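Local coordinates for protein Rubredoxin\:oxygen oxidoreductase (Desulfovibrio gigas, PDB 1E5D) that catalyses the four-electron reduction of dioxygen to two water molecules at a diiron centre and carries a flavodoxin-type domain that binds FMN, at residues N253-F258 against R394-K399; G57-G62 against P89-A94; Y140-L145 against L206-T211; P320-T325 against K353-W358. One frame throughout, in Å; residues are numbered along the deposited sequence.

Contact 1 of 4, residues N253-F258 against R394-K399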
loop_
_atom_site.group_PDB
_atom_site.type_symbol
_atom_site.label_atom_id
_atom_site.label_comp_id
_atom_site.label_asym_id
_atom_site.label_seq_id
_atom_site.Cartn_x
_atom_site.Cartn_y
_atom_site.Cartn_z
ATOM N N ASN A 253 19.884 -13.770 14.569
ATOM C CA ASN A 253 19.731 -12.796 15.635
ATOM C C ASN A 253 19.256 -11.445 15.119
ATOM O O ASN A 253 19.469 -10.414 15.750
ATOM C CB ASN A 253 21.082 -12.615 16.338
ATOM C CG ASN A 253 20.937 -12.326 17.816
ATOM O OD1 ASN A 253 19.876 -12.558 18.392
ATOM N ND2 ASN A 253 22.011 -11.818 18.410
ATOM N N LYS A 254 18.618 -11.443 13.960
ATOM C CA LYS A 254 18.160 -10.235 13.293
ATOM C C LYS A 254 16.685 -9.979 13.577
ATOM O O LYS A 254 15.825 -10.851 13.470
ATOM C CB LYS A 254 18.403 -10.360 11.793
ATOM C CG LYS A 254 18.152 -9.096 10.989
ATOM C CD LYS A 254 18.645 -9.283 9.566
ATOM C CE LYS A 254 17.778 -8.557 8.557
ATOM N NZ LYS A 254 18.004 -9.093 7.185
ATOM N N VAL A 255 16.416 -8.733 13.959
ATOM C CA VAL A 255 15.041 -8.322 14.219
ATOM C C VAL A 255 14.682 -7.221 13.226
ATOM O O VAL A 255 15.389 -6.231 13.068
ATOM C CB VAL A 255 14.848 -7.862 15.671
ATOM C CG1 VAL A 255 13.413 -7.430 15.935
ATOM C CG2 VAL A 255 15.226 -8.963 16.654
ATOM N N VAL A 256 13.579 -7.411 12.523
ATOM C CA VAL A 256 12.994 -6.466 11.606
ATOM C C VAL A 256 11.743 -5.883 12.261
ATOM O O VAL A 256 10.781 -6.590 12.561
ATOM C CB VAL A 256 12.574 -7.098 10.269
ATOM C CG1 VAL A 256 11.695 -6.120 9.488
ATOM C CG2 VAL A 256 13.777 -7.519 9.452
ATOM N N ILE A 257 11.774 -4.584 12.487
ATOM C CA ILE A 257 10.622 -3.860 12.996
ATOM C C ILE A 257 10.017 -3.024 11.875
ATOM O O ILE A 257 10.682 -2.176 11.272
ATOM C CB ILE A 257 11.016 -2.944 14.162
ATOM C CG1 ILE A 257 11.617 -3.674 15.363
ATOM C CG2 ILE A 257 9.832 -2.087 14.575
ATOM C CD1 ILE A 257 12.436 -2.778 16.273
ATOM N N PHE A 258 8.746 -3.237 11.546
ATOM C CA PHE A 258 8.158 -2.360 10.526
ATOM C C PHE A 258 6.841 -1.838 11.087
ATOM O O PHE A 258 6.110 -2.504 11.806
ATOM C CB PHE A 258 8.021 -3.051 9.192
ATOM C CG PHE A 258 6.917 -4.040 8.926
ATOM C CD1 PHE A 258 5.664 -3.611 8.520
ATOM C CD2 PHE A 258 7.109 -5.399 9.059
ATOM C CE1 PHE A 258 4.635 -4.487 8.241
ATOM C CE2 PHE A 258 6.084 -6.290 8.786
ATOM C CZ PHE A 258 4.836 -5.844 8.375
ATOM N N ARG A 394 14.653 -13.147 24.168
ATOM C CA ARG A 394 15.001 -14.330 24.953
ATOM C C ARG A 394 14.628 -15.560 24.135
ATOM O O ARG A 394 15.396 -16.495 23.959
ATOM C CB ARG A 394 14.289 -14.359 26.297
ATOM C CG ARG A 394 15.203 -14.487 27.502
ATOM C CD ARG A 394 14.928 -13.419 28.547
ATOM N NE ARG A 394 15.978 -12.407 28.606
ATOM C CZ ARG A 394 16.105 -11.505 29.572
ATOM N NH1 ARG A 394 15.239 -11.484 30.577
ATOM N NH2 ARG A 394 17.093 -10.619 29.543
ATOM N N ALA A 395 13.401 -15.498 23.623
ATOM C CA ALA A 395 12.890 -16.597 22.807
ATOM C C ALA A 395 13.756 -16.804 21.574
ATOM O O ALA A 395 14.008 -17.948 21.185
ATOM C CB ALA A 395 11.449 -16.315 22.423
ATOM N N LEU A 396 14.206 -15.711 20.965
ATOM C CA LEU A 396 15.081 -15.804 19.798
ATOM C C LEU A 396 16.334 -16.615 20.137
ATOM O O LEU A 396 16.618 -17.614 19.481
ATOM C CB LEU A 396 15.497 -14.429 19.291
ATOM C CG LEU A 396 15.501 -14.182 17.783
ATOM C CD1 LEU A 396 16.390 -12.983 17.467
ATOM C CD2 LEU A 396 15.938 -15.410 17.001
ATOM N N LYS A 397 17.053 -16.162 21.155
ATOM C CA LYS A 397 18.291 -16.792 21.596
ATOM C C LYS A 397 18.141 -18.306 21.730
ATOM O O LYS A 397 18.933 -19.057 21.159
ATOM C CB LYS A 397 18.749 -16.192 22.928
ATOM C CG LYS A 397 19.735 -15.044 22.788
ATOM C CD LYS A 397 19.553 -14.003 23.878
ATOM C CE LYS A 397 19.908 -12.604 23.394
ATOM N NZ LYS A 397 19.510 -11.562 24.382
ATOM N N ALA A 398 17.130 -18.728 22.477
ATOM C CA ALA A 398 16.814 -20.133 22.665
ATOM C C ALA A 398 16.843 -20.906 21.351
ATOM O O ALA A 398 17.561 -21.891 21.227
ATOM C CB ALA A 398 15.439 -20.302 23.300
ATOM N N LYS A 399 16.049 -20.430 20.404
ATOM C CA LYS A 399 15.948 -20.988 19.068
ATOM C C LYS A 399 17.308 -21.138 18.400
ATOM O O LYS A 399 17.565 -22.094 17.672
ATOM C CB LYS A 399 15.073 -20.079 18.198
ATOM C CG LYS A 399 13.850 -20.747 17.602
ATOM C CD LYS A 399 12.616 -19.878 17.774
ATOM C CE LYS A 399 11.561 -20.172 16.717
ATOM N NZ LYS A 399 10.183 -20.029 17.275
#

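Contact 2 of 4, residues G57-G62 against P89-A94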
loop_
_atom_site.group_PDB
_atom_site.type_symbol
_atom_site.label_atom_id
_atom_site.label_comp_id
_atom_site.label_asym_id
_atom_site.label_seq_id
_atom_site.Cartn_x
_atom_site.Cartn_y
_atom_site.Cartn_z
ATOM N N GLY A 57 13.012 -7.440 -30.746
ATOM C CA GLY A 57 14.042 -6.930 -31.638
ATOM C C GLY A 57 15.449 -7.162 -31.135
ATOM O O GLY A 57 16.298 -7.684 -31.860
ATOM N N GLU A 58 15.740 -6.777 -29.887
ATOM C CA GLU A 58 17.098 -7.006 -29.401
ATOM C C GLU A 58 17.416 -8.496 -29.413
ATOM O O GLU A 58 18.555 -8.891 -29.637
ATOM C CB GLU A 58 17.295 -6.471 -27.989
ATOM C CG GLU A 58 17.020 -4.993 -27.811
ATOM C CD GLU A 58 17.902 -4.389 -26.731
ATOM O OE1 GLU A 58 18.575 -5.166 -26.019
ATOM O OE2 GLU A 58 17.903 -3.144 -26.612
ATOM N N LEU A 59 16.399 -9.315 -29.160
ATOM C CA LEU A 59 16.632 -10.758 -29.147
ATOM C C LEU A 59 17.000 -11.235 -30.544
ATOM O O LEU A 59 17.990 -11.938 -30.733
ATOM C CB LEU A 59 15.414 -11.504 -28.605
ATOM C CG LEU A 59 15.419 -13.027 -28.702
ATOM C CD1 LEU A 59 16.570 -13.629 -27.905
ATOM C CD2 LEU A 59 14.097 -13.603 -28.222
ATOM N N LEU A 60 16.197 -10.846 -31.536
ATOM C CA LEU A 60 16.440 -11.346 -32.889
ATOM C C LEU A 60 17.781 -10.852 -33.416
ATOM O O LEU A 60 18.492 -11.578 -34.110
ATOM C CB LEU A 60 15.309 -10.937 -33.826
ATOM C CG LEU A 60 13.993 -11.704 -33.679
ATOM C CD1 LEU A 60 12.864 -10.936 -34.351
ATOM C CD2 LEU A 60 14.132 -13.107 -34.245
ATOM N N CYS A 61 18.118 -9.615 -33.072
ATOM C CA CYS A 61 19.394 -9.051 -33.488
ATOM C C CYS A 61 20.531 -9.907 -32.946
ATOM O O CYS A 61 21.471 -10.258 -33.655
ATOM C CB CYS A 61 19.541 -7.611 -33.000
ATOM S SG CYS A 61 19.868 -6.374 -34.283
ATOM N N GLY A 62 20.430 -10.251 -31.668
ATOM C CA GLY A 62 21.476 -11.015 -30.997
ATOM C C GLY A 62 21.608 -12.376 -31.642
ATOM O O GLY A 62 22.692 -12.768 -32.055
ATOM N N PRO A 89 5.239 -15.521 -29.987
ATOM C CA PRO A 89 4.579 -15.267 -31.278
ATOM C C PRO A 89 5.520 -14.679 -32.320
ATOM O O PRO A 89 5.554 -15.147 -33.461
ATOM C CB PRO A 89 3.502 -14.232 -30.940
ATOM C CG PRO A 89 3.210 -14.461 -29.497
ATOM C CD PRO A 89 4.499 -14.908 -28.873
ATOM N N ALA A 90 6.296 -13.657 -31.977
ATOM C CA ALA A 90 7.214 -13.097 -32.971
ATOM C C ALA A 90 8.241 -14.127 -33.421
ATOM O O ALA A 90 8.667 -14.143 -34.575
ATOM C CB ALA A 90 7.937 -11.868 -32.431
ATOM N N LEU A 91 8.669 -14.993 -32.501
ATOM C CA LEU A 91 9.722 -15.938 -32.858
ATOM C C LEU A 91 9.190 -17.041 -33.765
ATOM O O LEU A 91 9.860 -17.481 -34.699
ATOM C CB LEU A 91 10.331 -16.546 -31.606
ATOM C CG LEU A 91 11.509 -15.839 -30.947
ATOM C CD1 LEU A 91 11.900 -16.637 -29.708
ATOM C CD2 LEU A 91 12.692 -15.677 -31.880
ATOM N N ILE A 92 7.976 -17.500 -33.478
ATOM C CA ILE A 92 7.360 -18.493 -34.342
ATOM C C ILE A 92 7.322 -17.962 -35.773
ATOM O O ILE A 92 7.538 -18.685 -36.736
ATOM C CB ILE A 92 5.932 -18.818 -33.900
ATOM C CG1 ILE A 92 5.891 -19.734 -32.679
ATOM C CG2 ILE A 92 5.130 -19.400 -35.056
ATOM C CD1 ILE A 92 4.828 -19.312 -31.698
ATOM N N GLU A 93 7.051 -16.667 -35.833
ATOM C CA GLU A 93 6.993 -15.932 -37.086
ATOM C C GLU A 93 8.351 -15.867 -37.774
ATOM O O GLU A 93 8.476 -16.215 -38.954
ATOM C CB GLU A 93 6.453 -14.525 -36.823
ATOM C CG GLU A 93 6.973 -13.460 -37.770
ATOM C CD GLU A 93 5.849 -12.758 -38.513
ATOM O OE1 GLU A 93 4.863 -12.361 -37.858
ATOM O OE2 GLU A 93 5.970 -12.616 -39.749
ATOM N N ALA A 94 9.382 -15.419 -37.064
ATOM C CA ALA A 94 10.687 -15.216 -37.680
ATOM C C ALA A 94 11.448 -16.514 -37.901
ATOM O O ALA A 94 12.260 -16.610 -38.822
ATOM C CB ALA A 94 11.529 -14.274 -36.822
#

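Contact 3 of 4, residues Y140-L145 against L206-T211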
loop_
_atom_site.group_PDB
_atom_site.type_symbol
_atom_site.label_atom_id
_atom_site.label_comp_id
_atom_site.label_asym_id
_atom_site.label_seq_id
_atom_site.Cartn_x
_atom_site.Cartn_y
_atom_site.Cartn_z
ATOM N N TYR A 140 13.936 -31.404 -16.954
ATOM C CA TYR A 140 13.433 -31.706 -15.615
ATOM C C TYR A 140 12.296 -30.759 -15.251
ATOM O O TYR A 140 12.304 -29.576 -15.596
ATOM C CB TYR A 140 14.557 -31.649 -14.575
ATOM C CG TYR A 140 15.572 -32.750 -14.779
ATOM C CD1 TYR A 140 15.222 -34.081 -14.569
ATOM C CD2 TYR A 140 16.868 -32.464 -15.184
ATOM C CE1 TYR A 140 16.142 -35.097 -14.754
ATOM C CE2 TYR A 140 17.792 -33.475 -15.373
ATOM C CZ TYR A 140 17.422 -34.785 -15.157
ATOM O OH TYR A 140 18.349 -35.784 -15.347
ATOM N N GLU A 141 11.307 -31.310 -14.549
ATOM C CA GLU A 141 10.178 -30.494 -14.120
ATOM C C GLU A 141 10.447 -29.914 -12.734
ATOM O O GLU A 141 11.006 -30.561 -11.851
ATOM C CB GLU A 141 8.889 -31.305 -14.116
ATOM C CG GLU A 141 8.452 -31.795 -15.489
ATOM C CD GLU A 141 7.081 -32.443 -15.460
ATOM O OE1 GLU A 141 6.665 -32.951 -14.398
ATOM O OE2 GLU A 141 6.416 -32.438 -16.514
ATOM N N THR A 142 10.029 -28.666 -12.579
ATOM C CA THR A 142 10.233 -27.916 -11.350
ATOM C C THR A 142 8.961 -27.147 -11.013
ATOM O O THR A 142 9.003 -25.935 -10.818
ATOM C CB THR A 142 11.425 -26.954 -11.475
ATOM O OG1 THR A 142 11.426 -26.319 -12.762
ATOM C CG2 THR A 142 12.741 -27.718 -11.398
ATOM N N ARG A 143 7.844 -27.876 -10.961
ATOM C CA ARG A 143 6.548 -27.274 -10.677
ATOM C C ARG A 143 6.618 -26.395 -9.424
ATOM O O ARG A 143 7.332 -26.750 -8.486
ATOM C CB ARG A 143 5.456 -28.332 -10.529
ATOM C CG ARG A 143 5.660 -29.573 -11.377
ATOM C CD ARG A 143 4.605 -29.776 -12.446
ATOM N NE ARG A 143 3.639 -30.812 -12.127
ATOM C CZ ARG A 143 3.284 -31.893 -12.797
ATOM N NH1 ARG A 143 3.813 -32.220 -13.969
ATOM N NH2 ARG A 143 2.355 -32.700 -12.283
ATOM N N MET A 144 5.887 -25.293 -9.460
ATOM C CA MET A 144 5.774 -24.250 -8.462
ATOM C C MET A 144 7.116 -23.593 -8.141
ATOM O O MET A 144 7.336 -23.101 -7.039
ATOM C CB MET A 144 5.153 -24.778 -7.162
ATOM C CG MET A 144 3.746 -25.327 -7.376
ATOM S SD MET A 144 2.855 -24.452 -8.674
ATOM C CE MET A 144 2.662 -22.842 -7.910
ATOM N N LEU A 145 8.007 -23.591 -9.123
ATOM C CA LEU A 145 9.262 -22.859 -9.022
ATOM C C LEU A 145 9.436 -21.944 -10.232
ATOM O O LEU A 145 10.302 -22.223 -11.068
ATOM C CB LEU A 145 10.449 -23.809 -8.927
ATOM C CG LEU A 145 10.570 -24.646 -7.655
ATOM C CD1 LEU A 145 11.892 -25.401 -7.653
ATOM C CD2 LEU A 145 10.461 -23.783 -6.409
ATOM N N LEU A 206 13.479 -27.236 -2.063
ATOM C CA LEU A 206 14.338 -28.279 -1.509
ATOM C C LEU A 206 14.182 -29.596 -2.259
ATOM O O LEU A 206 15.172 -30.248 -2.596
ATOM C CB LEU A 206 14.039 -28.446 -0.015
ATOM C CG LEU A 206 14.415 -27.234 0.839
ATOM C CD1 LEU A 206 13.905 -27.436 2.253
ATOM C CD2 LEU A 206 15.912 -26.992 0.837
ATOM N N LYS A 207 12.947 -29.996 -2.534
ATOM C CA LYS A 207 12.719 -31.242 -3.261
ATOM C C LYS A 207 13.431 -31.224 -4.610
ATOM O O LYS A 207 14.228 -32.101 -4.943
ATOM C CB LYS A 207 11.216 -31.465 -3.430
ATOM C CG LYS A 207 10.756 -32.869 -3.082
ATOM C CD LYS A 207 10.245 -32.968 -1.655
ATOM C CE LYS A 207 8.733 -33.130 -1.612
ATOM N NZ LYS A 207 8.260 -33.829 -0.384
ATOM N N ALA A 208 13.136 -30.202 -5.407
ATOM C CA ALA A 208 13.702 -30.100 -6.744
ATOM C C ALA A 208 15.219 -30.159 -6.696
ATOM O O ALA A 208 15.906 -30.738 -7.528
ATOM C CB ALA A 208 13.242 -28.815 -7.416
ATOM N N ILE A 209 15.786 -29.521 -5.680
ATOM C CA ILE A 209 17.245 -29.538 -5.623
ATOM C C ILE A 209 17.715 -30.935 -5.260
ATOM O O ILE A 209 18.745 -31.429 -5.703
ATOM C CB ILE A 209 17.753 -28.501 -4.614
ATOM C CG1 ILE A 209 17.854 -27.092 -5.206
ATOM C CG2 ILE A 209 19.070 -28.946 -4.009
ATOM C CD1 ILE A 209 18.169 -26.016 -4.189
ATOM N N GLU A 210 16.928 -31.609 -4.429
ATOM C CA GLU A 210 17.221 -32.996 -4.096
ATOM C C GLU A 210 17.238 -33.851 -5.351
ATOM O O GLU A 210 18.167 -34.613 -5.599
ATOM C CB GLU A 210 16.170 -33.532 -3.134
ATOM C CG GLU A 210 16.630 -34.641 -2.206
ATOM C CD GLU A 210 15.469 -35.147 -1.362
ATOM O OE1 GLU A 210 14.553 -35.761 -1.946
ATOM O OE2 GLU A 210 15.473 -34.917 -0.135
ATOM N N THR A 211 16.182 -33.725 -6.162
ATOM C CA THR A 211 16.124 -34.607 -7.326
ATOM C C THR A 211 17.150 -34.238 -8.378
ATOM O O THR A 211 17.669 -35.112 -9.084
ATOM C CB THR A 211 14.706 -34.631 -7.930
ATOM O OG1 THR A 211 14.628 -33.777 -9.068
ATOM C CG2 THR A 211 13.718 -34.112 -6.899
#

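Contact 4 of 4, residues P320-T325 against K353-W358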
loop_
_atom_site.group_PDB
_atom_site.type_symbol
_atom_site.label_atom_id
_atom_site.label_comp_id
_atom_site.label_asym_id
_atom_site.label_seq_id
_atom_site.Cartn_x
_atom_site.Cartn_y
_atom_site.Cartn_z
ATOM N N PRO A 320 -3.194 1.468 6.139
ATOM C CA PRO A 320 -3.270 0.793 4.847
ATOM C C PRO A 320 -1.950 0.158 4.427
ATOM O O PRO A 320 -1.907 -0.992 3.998
ATOM C CB PRO A 320 -3.580 1.949 3.893
ATOM C CG PRO A 320 -4.285 2.956 4.737
ATOM C CD PRO A 320 -3.678 2.864 6.099
ATOM N N TYR A 321 -0.870 0.917 4.541
ATOM C CA TYR A 321 0.443 0.470 4.106
ATOM C C TYR A 321 0.949 -0.672 4.975
ATOM O O TYR A 321 1.710 -1.534 4.527
ATOM C CB TYR A 321 1.429 1.637 4.144
ATOM C CG TYR A 321 1.210 2.645 3.050
ATOM C CD1 TYR A 321 0.610 2.258 1.859
ATOM C CD2 TYR A 321 1.592 3.969 3.201
ATOM C CE1 TYR A 321 0.397 3.164 0.838
ATOM C CE2 TYR A 321 1.383 4.886 2.181
ATOM C CZ TYR A 321 0.785 4.480 1.010
ATOM O OH TYR A 321 0.576 5.381 -0.008
ATOM N N VAL A 322 0.516 -0.681 6.238
ATOM C CA VAL A 322 0.871 -1.831 7.071
ATOM C C VAL A 322 0.098 -3.065 6.612
ATOM O O VAL A 322 0.635 -4.160 6.485
ATOM C CB VAL A 322 0.611 -1.552 8.559
ATOM C CG1 VAL A 322 0.924 -2.794 9.373
ATOM C CG2 VAL A 322 1.458 -0.378 9.022
ATOM N N ALA A 323 -1.184 -2.873 6.348
ATOM C CA ALA A 323 -2.013 -3.953 5.828
ATOM C C ALA A 323 -1.474 -4.489 4.512
ATOM O O ALA A 323 -1.372 -5.706 4.322
ATOM C CB ALA A 323 -3.449 -3.479 5.641
ATOM N N GLY A 324 -1.125 -3.600 3.583
ATOM C CA GLY A 324 -0.625 -4.054 2.288
ATOM C C GLY A 324 0.654 -4.860 2.413
ATOM O O GLY A 324 0.858 -5.858 1.719
ATOM N N THR A 325 1.539 -4.427 3.306
ATOM C CA THR A 325 2.800 -5.128 3.524
ATOM C C THR A 325 2.600 -6.484 4.169
ATOM O O THR A 325 3.255 -7.473 3.835
ATOM C CB THR A 325 3.713 -4.268 4.421
ATOM O OG1 THR A 325 3.923 -3.031 3.717
ATOM C CG2 THR A 325 5.059 -4.926 4.649
ATOM N N LYS A 353 -4.618 -5.945 18.399
ATOM C CA LYS A 353 -5.443 -7.140 18.270
ATOM C C LYS A 353 -5.307 -7.710 16.863
ATOM O O LYS A 353 -5.008 -8.883 16.633
ATOM C CB LYS A 353 -6.896 -6.787 18.567
ATOM C CG LYS A 353 -7.651 -7.822 19.377
ATOM C CD LYS A 353 -8.016 -7.258 20.751
ATOM C CE LYS A 353 -9.301 -7.866 21.296
ATOM N NZ LYS A 353 -10.156 -6.882 22.014
ATOM N N VAL A 354 -5.516 -6.817 15.890
ATOM C CA VAL A 354 -5.442 -7.182 14.487
ATOM C C VAL A 354 -4.047 -7.625 14.067
ATOM O O VAL A 354 -3.889 -8.631 13.368
ATOM C CB VAL A 354 -5.876 -6.010 13.585
ATOM C CG1 VAL A 354 -5.490 -6.298 12.147
ATOM C CG2 VAL A 354 -7.376 -5.782 13.707
ATOM N N LEU A 355 -3.026 -6.881 14.486
ATOM C CA LEU A 355 -1.669 -7.286 14.105
ATOM C C LEU A 355 -1.383 -8.689 14.607
ATOM O O LEU A 355 -0.843 -9.525 13.884
ATOM C CB LEU A 355 -0.655 -6.270 14.635
ATOM C CG LEU A 355 -0.775 -4.898 13.948
ATOM C CD1 LEU A 355 0.092 -3.860 14.634
ATOM C CD2 LEU A 355 -0.423 -5.040 12.480
ATOM N N ALA A 356 -1.787 -8.950 15.845
ATOM C CA ALA A 356 -1.620 -10.264 16.457
ATOM C C ALA A 356 -2.293 -11.340 15.617
ATOM O O ALA A 356 -1.685 -12.375 15.359
ATOM C CB ALA A 356 -2.158 -10.291 17.876
ATOM N N GLU A 357 -3.522 -11.102 15.177
ATOM C CA GLU A 357 -4.206 -12.105 14.355
ATOM C C GLU A 357 -3.428 -12.390 13.074
ATOM O O GLU A 357 -3.403 -13.519 12.580
ATOM C CB GLU A 357 -5.618 -11.642 14.010
ATOM C CG GLU A 357 -6.592 -12.742 13.633
ATOM C CD GLU A 357 -7.962 -12.558 14.263
ATOM O OE1 GLU A 357 -8.366 -11.400 14.503
ATOM O OE2 GLU A 357 -8.637 -13.580 14.518
ATOM N N TRP A 358 -2.798 -11.347 12.540
ATOM C CA TRP A 358 -2.022 -11.485 11.314
ATOM C C TRP A 358 -0.792 -12.359 11.570
ATOM O O TRP A 358 -0.519 -13.307 10.844
ATOM C CB TRP A 358 -1.557 -10.135 10.789
ATOM C CG TRP A 358 -2.452 -9.350 9.902
ATOM C CD1 TRP A 358 -3.303 -8.344 10.277
ATOM C CD2 TRP A 358 -2.592 -9.485 8.481
ATOM N NE1 TRP A 358 -3.965 -7.849 9.176
ATOM C CE2 TRP A 358 -3.547 -8.534 8.063
ATOM C CE3 TRP A 358 -2.008 -10.318 7.520
ATOM C CZ2 TRP A 358 -3.923 -8.401 6.724
ATOM C CZ3 TRP A 358 -2.383 -10.185 6.197
ATOM C CH2 TRP A 358 -3.336 -9.231 5.808
#

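Contact 1 of 4, residues N253-F258 against R394-K399
Leu396 of the C-terminal helix 379-400 reaches Asn253, the residue just before strand 254-259. Its side chain can be followed outward. The CB points from the helix toward the other segment without touching it. CG only carries the branch onward. The side chain then divides, and methyl CD1, not CD2, makes the contact. CD1 lies 3.6 Å from Asn253 OD1 and 3.8 Å from Asn253 CA, so it rests against both the amide end and the backbone of that residue. It also approaches the beginning of the strand, with Val255 CG2 4.3 Å from Leu396 CD1. The side chains of Asn253 and Leu396 cross obliquely. Asn253 has chi1 -147°, which brings its amide round to the helix although its CB sets off to one side. The meeting of OD1 with a methyl group is van der Waals packing. Lys254 turns the other way and forms salt bridges with Asp303 and Glu300. Within the flavodoxin-type domain, strand 254-259 runs between strands 283-288 and 306-310 of the parallel sheet. Helix 379-400 packs by Leu396 against the start of this strand and also against Ile338 of strand 338-345.

Contact 2 of 4, residues G57-G62 against P89-A94
This is an apolar contact between two neighbouring helices of the beta-lactamase-like domain, 56-64 and 88-95. Both run in the same general direction. The short segments cross at -36°, with their axes 11.2 Å apart at closest approach. That spacing is wide, so leucine side chains bridge it. Leu60 and Leu91 stand at the centre. They slide past each other in opposite directions and meet through their methyls, Leu60 CD2 lying 3.8 Å from Leu91 CD2. The same methyl of Leu60 also meets the next turn of the partner helix, with Leu60 CD2 3.8 Å from Ala94 CB. One methyl therefore touches two residues three positions apart. Leu59 adds a second point of contact, its CD2 being 4.0 Å from Leu91 CD1. Here the two side chains cross at about a right angle. Leu91 thus offers one methyl to each of two consecutive leucines. Differing first torsions bring the CD2 atoms of these leucines to different methyls of Leu91: CG lies opposite the backbone N in Leu59 (chi1 172°) and opposite the carbonyl carbon in Leu60 (chi1 -75°). Deeper in the domain, Leu59 also packs on Val51 and on Val13 of strand 10-17, and Leu91 on Thr50. Strand 74-77 comes between the helices in sequence and lies beside the parallel strands 46-48 and 99-103. The two helices cover one sheet of the alpha-beta/beta-alpha sandwich of the metallo-beta-lactamase fold, with the iron ligands His79, Glu81 and Asp83 following strand 74-77.

Contact 3 of 4, residues Y140-L145 against L206-T211
Leu145 and Thr142 close on the methyl group of Ala208, which faces them from helix 202-214. Leu145 CD1 makes the nearer approach, 3.7 Å from Ala208 CB. Thr142 CG2 lies 4.2 Å from Ala208 CB. The small alanine is consistent with the close approach of the helix to the chain that leaves strand 136-141, where Thr142 CA is 6.2 Å from Ala208 CA. Both partners of Ala208 belong to one type II beta turn, with Thr142 first and Leu145 last. Its closing bond, Leu145 N to Thr142 O, is weak. Ser150 helps to position the turn: its OG hydrogen-bonds to Thr142 OG1 and to Leu145 O. With chi1 41°, Thr142 directs OG1 to that serine and leaves CG2 for the helix. Arg143 NH1 forms a salt bridge with Glu141 OE1 at 3.0 Å. Further out, Met144 packs on Trp347 of the second subunit. Next in sequence comes His146, a ligand of the diiron centre, and the side chain of Leu145 is about 9 Å from that centre. Ala208 is thus met by methyl groups of Thr142 and Leu145, through packing without direction, while the bonds to Ser150 probably help to hold the turn leading into an iron ligand.

Contact 4 of 4, residues P320-T325 against K353-W358
Two consecutive helices of the flavodoxin-type domain, 320-331 and 350-361, meet here beside the parallel sheet. Strand 338-345 joins them in sequence. Val322 and Leu355 make the apolar contact. Their side chains cross at about a right angle, and Val322 CG1 lies 4.1 Å from Leu355 CD2. The rotation that brings CG1 to this methyl sets it opposite the backbone N of Val322 (chi1 177°). Leu355 leaves its helix to one side, but its end reaches nearer to the partner helix. Both residues also pack on Val309 of strand 306-310, so the pair fills the angle between the helices and the sheet. Trp358, one turn beyond Leu355, makes the second contact. Its six-membered ring approaches the backbone of the other helix, with Trp358 CH2 4.3 Å from Ala323 O. The indole continues along helix 320-331 to Leu326, Gln327 and Lys330. Within helix 320-331, Thr325 OG1 donates to Tyr321 O at 2.8 Å. The C=O...donor angle is 166°, so the hydroxyl sits almost straight beyond the carbonyl oxygen. Tyr321 O also accepts from Thr325 N, so two donors hold it. This helix faces the second subunit as well. Tyr321 meets the ring of His294 of the second subunit edge to face, and Pro320 packs on Tyr328 of that subunit. The side chain of Val322 is about 10 Å from an FMN. A five-stranded parallel sheet of strand order 2-1-3-4-5, flanked by helices such as these, is the flavodoxin-like fold.

How the contacts relate
Along the chain, contacts 2 and 3 come first, in the beta-lactamase-like part that carries the diiron centre. Contacts 1 and 4 follow in the flavodoxin-type domain. Contact 2 lies on helices beside the seven-stranded sheet and contact 3 at the end of a strand of the six-stranded sheet, their centres 30 Å apart. Contact 4 falls between the two segments of contact 1 in sequence. These two touch through Phe258 CE1, 3.6 Å from Thr325 CG2, so strand 254-259 links them. Contacts 1 and 2 are the farthest apart, 50 Å between centres. Each contact packs helices within its own domain, and none of the four bridges the diiron and flavodoxin-type domains.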